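Local coordinates for penicillin-binding protein A (Mycobacterium tuberculosis, PDB 3UPO) that cross-links the peptidoglycan of the mycobacterial cell wall as a D,D-transpeptidase and is acylated by penicillin G, at the open form - penicillin g site. Sequence-based numbering; all coordinates share one arbitrary frame.

The open form - penicillin g site. Residues 192-193, 196, 232, 252, 254, 310, 395-398, 400, 441-442. With PNM (open form - penicillin g), chain B.
Three donors grip Ser252 OG in the active site of this acyl-enzyme: Lys196 NZ, the thiazolidine nitrogen PNM N4 and Lys395 NZ, the last at 2.7 Å. The two lysines would probably favour ionisation of this hydroxyl. Lys196, of the SXXK motif, has an extended chain suited to carrying an amine to Ser252; its NZ also donates, in the carbonyl plane, to Asn254 OD1. The nucleophile Ser193, its OG beside its own backbone N (chi1 -59°), is covalently bonded through OG to PNM C7. Two backbone N-H groups form the oxyanion hole around the ester oxygen PNM O8: Ser193 N at 2.8 Å and, nearly straight at 170°, Thr398 N at 2.9 Å. Ser252 and Asn254 belong to the SXN motif. An amide suits Asn254 because it both accepts and donates: its ND2 meets PNM O16, on the ligand's acylamino arm, at 2.6 Å in the amide plane. Across the cleft, Thr398 O accepts from PNM N14, holding that arm from both sides. In the KTG motif, the short hydroxyl arm of Thr396 donates from OG1 to the carboxylate oxygen PNM O12 at 2.6 Å, while the cationic amine of Lys395 adds a salt bridge. Tyr232 offers a flat apolar face to methyl PNM C10, 3.8 Å from the ring centroid. Gln310 OE1 accepts from Glu400 N and its NE2 donates to Glu400 O, positioning Glu400, whose methylene CG lies over the PNM phenyl face, 3.6 Å from its centroid.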
ATOM      1  N   GLY A 192       4.914  -4.573 -12.020  1.00 36.57           N
ATOM      2  CA  GLY A 192       6.158  -5.054 -12.581  1.00 37.64           C
ATOM      3  C   GLY A 192       6.599  -6.356 -11.915  1.00 38.43           C
ATOM      4  O   GLY A 192       5.782  -7.248 -11.678  1.00 38.13           O
ATOM      5  N   SER A 193       7.880  -6.449 -11.568  1.00 38.38           N
ATOM      6  CA  SER A 193       8.445  -7.725 -11.138  1.00 39.27           C
ATOM      7  C   SER A 193       8.116  -8.148  -9.723  1.00 38.83           C
ATOM      8  O   SER A 193       8.466  -9.255  -9.323  1.00 39.39           O
ATOM      9  CB  SER A 193       9.961  -7.769 -11.357  1.00 39.89           C
ATOM     10  OG  SER A 193      10.263  -7.575 -12.722  1.00 42.81           O
ATOM     11  N   LYS A 196       6.206 -11.307  -9.926  1.00 37.81           N
ATOM     12  CA  LYS A 196       6.894 -12.590 -10.013  1.00 38.10           C
ATOM     13  C   LYS A 196       6.570 -13.450  -8.794  1.00 38.41           C
ATOM     14  O   LYS A 196       6.684 -14.667  -8.846  1.00 38.89           O
ATOM     15  CB  LYS A 196       8.405 -12.403 -10.212  1.00 37.73           C
ATOM     16  CG  LYS A 196       8.740 -11.868 -11.601  1.00 36.79           C
ATOM     17  CD  LYS A 196      10.205 -11.538 -11.736  1.00 36.43           C
ATOM     18  CE  LYS A 196      10.541 -11.149 -13.170  1.00 36.79           C
ATOM     19  NZ  LYS A 196      11.865 -10.491 -13.312  1.00 35.73           N
ATOM     20  N   TYR A 232      16.782  -7.205 -18.064  1.00 49.66           N
ATOM     21  CA  TYR A 232      17.311  -5.867 -17.758  1.00 50.92           C
ATOM     22  C   TYR A 232      18.767  -5.728 -18.210  1.00 51.38           C
ATOM     23  O   TYR A 232      19.634  -6.511 -17.789  1.00 51.72           O
ATOM     24  CB  TYR A 232      17.193  -5.540 -16.263  1.00 51.26           C
ATOM     25  CG  TYR A 232      17.272  -4.052 -15.955  1.00 53.02           C
ATOM     26  CD1 TYR A 232      16.220  -3.191 -16.297  1.00 55.68           C
ATOM     27  CD2 TYR A 232      18.389  -3.501 -15.323  1.00 54.24           C
ATOM     28  CE1 TYR A 232      16.279  -1.811 -16.020  1.00 54.95           C
ATOM     29  CE2 TYR A 232      18.464  -2.126 -15.045  1.00 54.55           C
ATOM     30  CZ  TYR A 232      17.403  -1.290 -15.396  1.00 54.96           C
ATOM     31  OH  TYR A 232      17.461   0.068 -15.121  1.00 55.09           O
ATOM     32  N   SER A 252      15.909 -11.726 -10.521  1.00 43.44           N
ATOM     33  CA  SER A 252      14.785 -11.099 -11.230  1.00 43.40           C
ATOM     34  C   SER A 252      15.029 -11.025 -12.737  1.00 43.89           C
ATOM     35  O   SER A 252      14.950  -9.927 -13.337  1.00 44.07           O
ATOM     36  CB  SER A 252      14.438  -9.699 -10.660  1.00 42.81           C
ATOM     37  OG  SER A 252      13.101  -9.344 -10.991  1.00 41.79           O
ATOM     38  N   ASN A 254      13.971 -11.685 -16.498  1.00 42.30           N
ATOM     39  CA  ASN A 254      12.653 -11.579 -17.129  1.00 41.54           C
ATOM     40  C   ASN A 254      12.228 -12.756 -17.993  1.00 41.30           C
ATOM     41  O   ASN A 254      11.150 -13.313 -17.786  1.00 41.24           O
ATOM     42  CB  ASN A 254      12.543 -10.290 -17.948  1.00 41.16           C
ATOM     43  CG  ASN A 254      12.470  -9.056 -17.084  1.00 41.15           C
ATOM     44  OD1 ASN A 254      12.300  -9.139 -15.869  1.00 41.00           O
ATOM     45  ND2 ASN A 254      12.623  -7.894 -17.711  1.00 39.89           N
ATOM     46  N   GLN A 310       3.308  -6.762 -16.096  1.00 38.82           N
ATOM     47  CA  GLN A 310       3.040  -5.719 -17.065  1.00 39.70           C
ATOM     48  C   GLN A 310       1.687  -5.962 -17.753  1.00 40.63           C
ATOM     49  O   GLN A 310       0.763  -6.446 -17.110  1.00 41.16           O
ATOM     50  CB  GLN A 310       4.198  -5.585 -18.055  1.00 40.04           C
ATOM     51  CG  GLN A 310       5.545  -5.313 -17.398  1.00 38.94           C
ATOM     52  CD  GLN A 310       5.755  -3.868 -16.944  1.00 40.41           C
ATOM     53  OE1 GLN A 310       6.777  -3.571 -16.321  1.00 42.37           O
ATOM     54  NE2 GLN A 310       4.808  -2.969 -17.245  1.00 36.23           N
ATOM     55  N   LYS A 395      10.821  -8.462  -2.463  1.00 37.65           N
ATOM     56  CA  LYS A 395      10.918  -8.525  -3.914  1.00 37.23           C
ATOM     57  C   LYS A 395      10.841  -7.101  -4.449  1.00 37.47           C
ATOM     58  O   LYS A 395       9.895  -6.361  -4.122  1.00 38.29           O
ATOM     59  CB  LYS A 395       9.827  -9.407  -4.524  1.00 36.39           C
ATOM     60  CG  LYS A 395       9.955  -9.576  -6.053  1.00 35.97           C
ATOM     61  CD  LYS A 395      11.300 -10.251  -6.433  1.00 34.65           C
ATOM     62  CE  LYS A 395      11.536 -10.301  -7.927  1.00 33.61           C
ATOM     63  NZ  LYS A 395      12.164  -9.057  -8.439  1.00 32.07           N
ATOM     64  N   THR A 396      11.845  -6.714  -5.238  1.00 38.06           N
ATOM     65  CA  THR A 396      11.869  -5.414  -5.924  1.00 38.17           C
ATOM     66  C   THR A 396      11.105  -5.469  -7.236  1.00 38.47           C
ATOM     67  O   THR A 396      10.802  -6.553  -7.749  1.00 39.12           O
ATOM     68  CB  THR A 396      13.303  -4.930  -6.247  1.00 38.46           C
ATOM     69  OG1 THR A 396      13.970  -5.912  -7.049  1.00 39.23           O
ATOM     70  CG2 THR A 396      14.097  -4.666  -4.976  1.00 38.01           C
ATOM     71  N   GLY A 397      10.797  -4.295  -7.781  1.00 38.29           N
ATOM     72  CA  GLY A 397      10.179  -4.212  -9.089  1.00 38.25           C
ATOM     73  C   GLY A 397      10.394  -2.842  -9.688  1.00 38.54           C
ATOM     74  O   GLY A 397      10.523  -1.856  -8.978  1.00 37.92           O
ATOM     75  N   THR A 398      10.475  -2.802 -11.008  1.00 39.44           N
ATOM     76  CA  THR A 398      10.482  -1.556 -11.746  1.00 40.67           C
ATOM     77  C   THR A 398       9.592  -1.736 -12.965  1.00 41.35           C
ATOM     78  O   THR A 398       9.854  -2.567 -13.835  1.00 41.42           O
ATOM     79  CB  THR A 398      11.938  -0.934 -11.993  1.00 41.41           C
ATOM     80  OG1 THR A 398      12.171  -0.659 -13.380  1.00 44.09           O
ATOM     81  CG2 THR A 398      13.033  -1.813 -11.478  1.00 39.29           C
ATOM     82  N   GLU A 400       7.338  -0.467 -16.201  1.00 44.58           N
ATOM     83  CA  GLU A 400       7.086   0.461 -17.288  1.00 46.66           C
ATOM     84  C   GLU A 400       5.595   0.788 -17.343  1.00 46.96           C
ATOM     85  O   GLU A 400       4.754  -0.012 -16.922  1.00 46.64           O
ATOM     86  CB  GLU A 400       7.568  -0.123 -18.619  1.00 47.59           C
ATOM     87  CG  GLU A 400       9.102  -0.166 -18.768  1.00 51.39           C
ATOM     88  CD  GLU A 400       9.575  -0.038 -20.223  1.00 56.41           C
ATOM     89  OE1 GLU A 400       8.930  -0.655 -21.111  1.00 58.03           O
ATOM     90  OE2 GLU A 400      10.588   0.677 -20.475  1.00 56.95           O
ATOM     91  N   THR A 441      15.211   2.164 -10.402  1.00 42.82           N
ATOM     92  CA  THR A 441      14.909   0.783 -10.043  1.00 41.57           C
ATOM     93  C   THR A 441      14.346   0.703  -8.624  1.00 41.45           C
ATOM     94  O   THR A 441      14.616   1.575  -7.779  1.00 41.38           O
ATOM     95  CB  THR A 441      16.150  -0.163 -10.140  1.00 41.85           C
ATOM     96  OG1 THR A 441      17.159   0.266  -9.217  1.00 43.48           O
ATOM     97  CG2 THR A 441      16.727  -0.229 -11.553  1.00 40.28           C
ATOM     98  N   GLY A 442      13.576  -0.361  -8.361  1.00 41.11           N
ATOM     99  CA  GLY A 442      13.033  -0.612  -7.035  1.00 40.48           C
ATOM    100  C   GLY A 442      14.101  -0.771  -5.981  1.00 41.14           C
ATOM    101  O   GLY A 442      13.973  -0.227  -4.877  1.00 41.31           O
TER
HETATM  102  O8  PNM B 800      10.301  -5.300 -12.508  1.00 42.56           O
HETATM  103  C7  PNM B 800      10.690  -6.311 -13.101  1.00 47.10           C
HETATM  104  N4  PNM B 800      12.922  -6.539 -12.164  1.00 44.66           N
HETATM  105  C3  PNM B 800      13.528  -5.308 -11.716  1.00 45.87           C
HETATM  106  C11 PNM B 800      13.610  -5.270 -10.225  1.00 46.21           C
HETATM  107  O13 PNM B 800      13.545  -4.154  -9.666  1.00 46.24           O
HETATM  108  O12 PNM B 800      13.725  -6.356  -9.611  1.00 44.94           O
HETATM  109  C2  PNM B 800      14.870  -5.201 -12.469  1.00 47.35           C
HETATM  110  C10 PNM B 800      15.295  -3.752 -12.673  1.00 45.33           C
HETATM  111  C9  PNM B 800      16.009  -5.961 -11.791  1.00 46.61           C
HETATM  112  S1  PNM B 800      14.524  -5.908 -14.053  1.00 48.33           S
HETATM  113  C5  PNM B 800      13.022  -6.746 -13.588  1.00 47.26           C
HETATM  114  C6  PNM B 800      11.716  -6.231 -14.217  1.00 47.37           C
HETATM  115  N14 PNM B 800      11.745  -4.859 -14.683  1.00 49.76           N
HETATM  116  C15 PNM B 800      12.366  -4.394 -15.912  1.00 52.21           C
HETATM  117  O16 PNM B 800      12.337  -5.429 -16.875  1.00 49.32           O
HETATM  118  C17 PNM B 800      11.709  -3.091 -16.409  1.00 55.27           C
HETATM  119  C18 PNM B 800      11.020  -3.312 -17.735  1.00 58.53           C
HETATM  120  C19 PNM B 800      11.681  -2.974 -18.921  1.00 58.65           C
HETATM  121  C20 PNM B 800      11.031  -3.202 -20.145  1.00 60.48           C
HETATM  122  C21 PNM B 800       9.746  -3.763 -20.194  1.00 58.98           C
HETATM  123  C22 PNM B 800       9.092  -4.102 -19.005  1.00 60.28           C
HETATM  124  C23 PNM B 800       9.729  -3.872 -17.775  1.00 59.12           C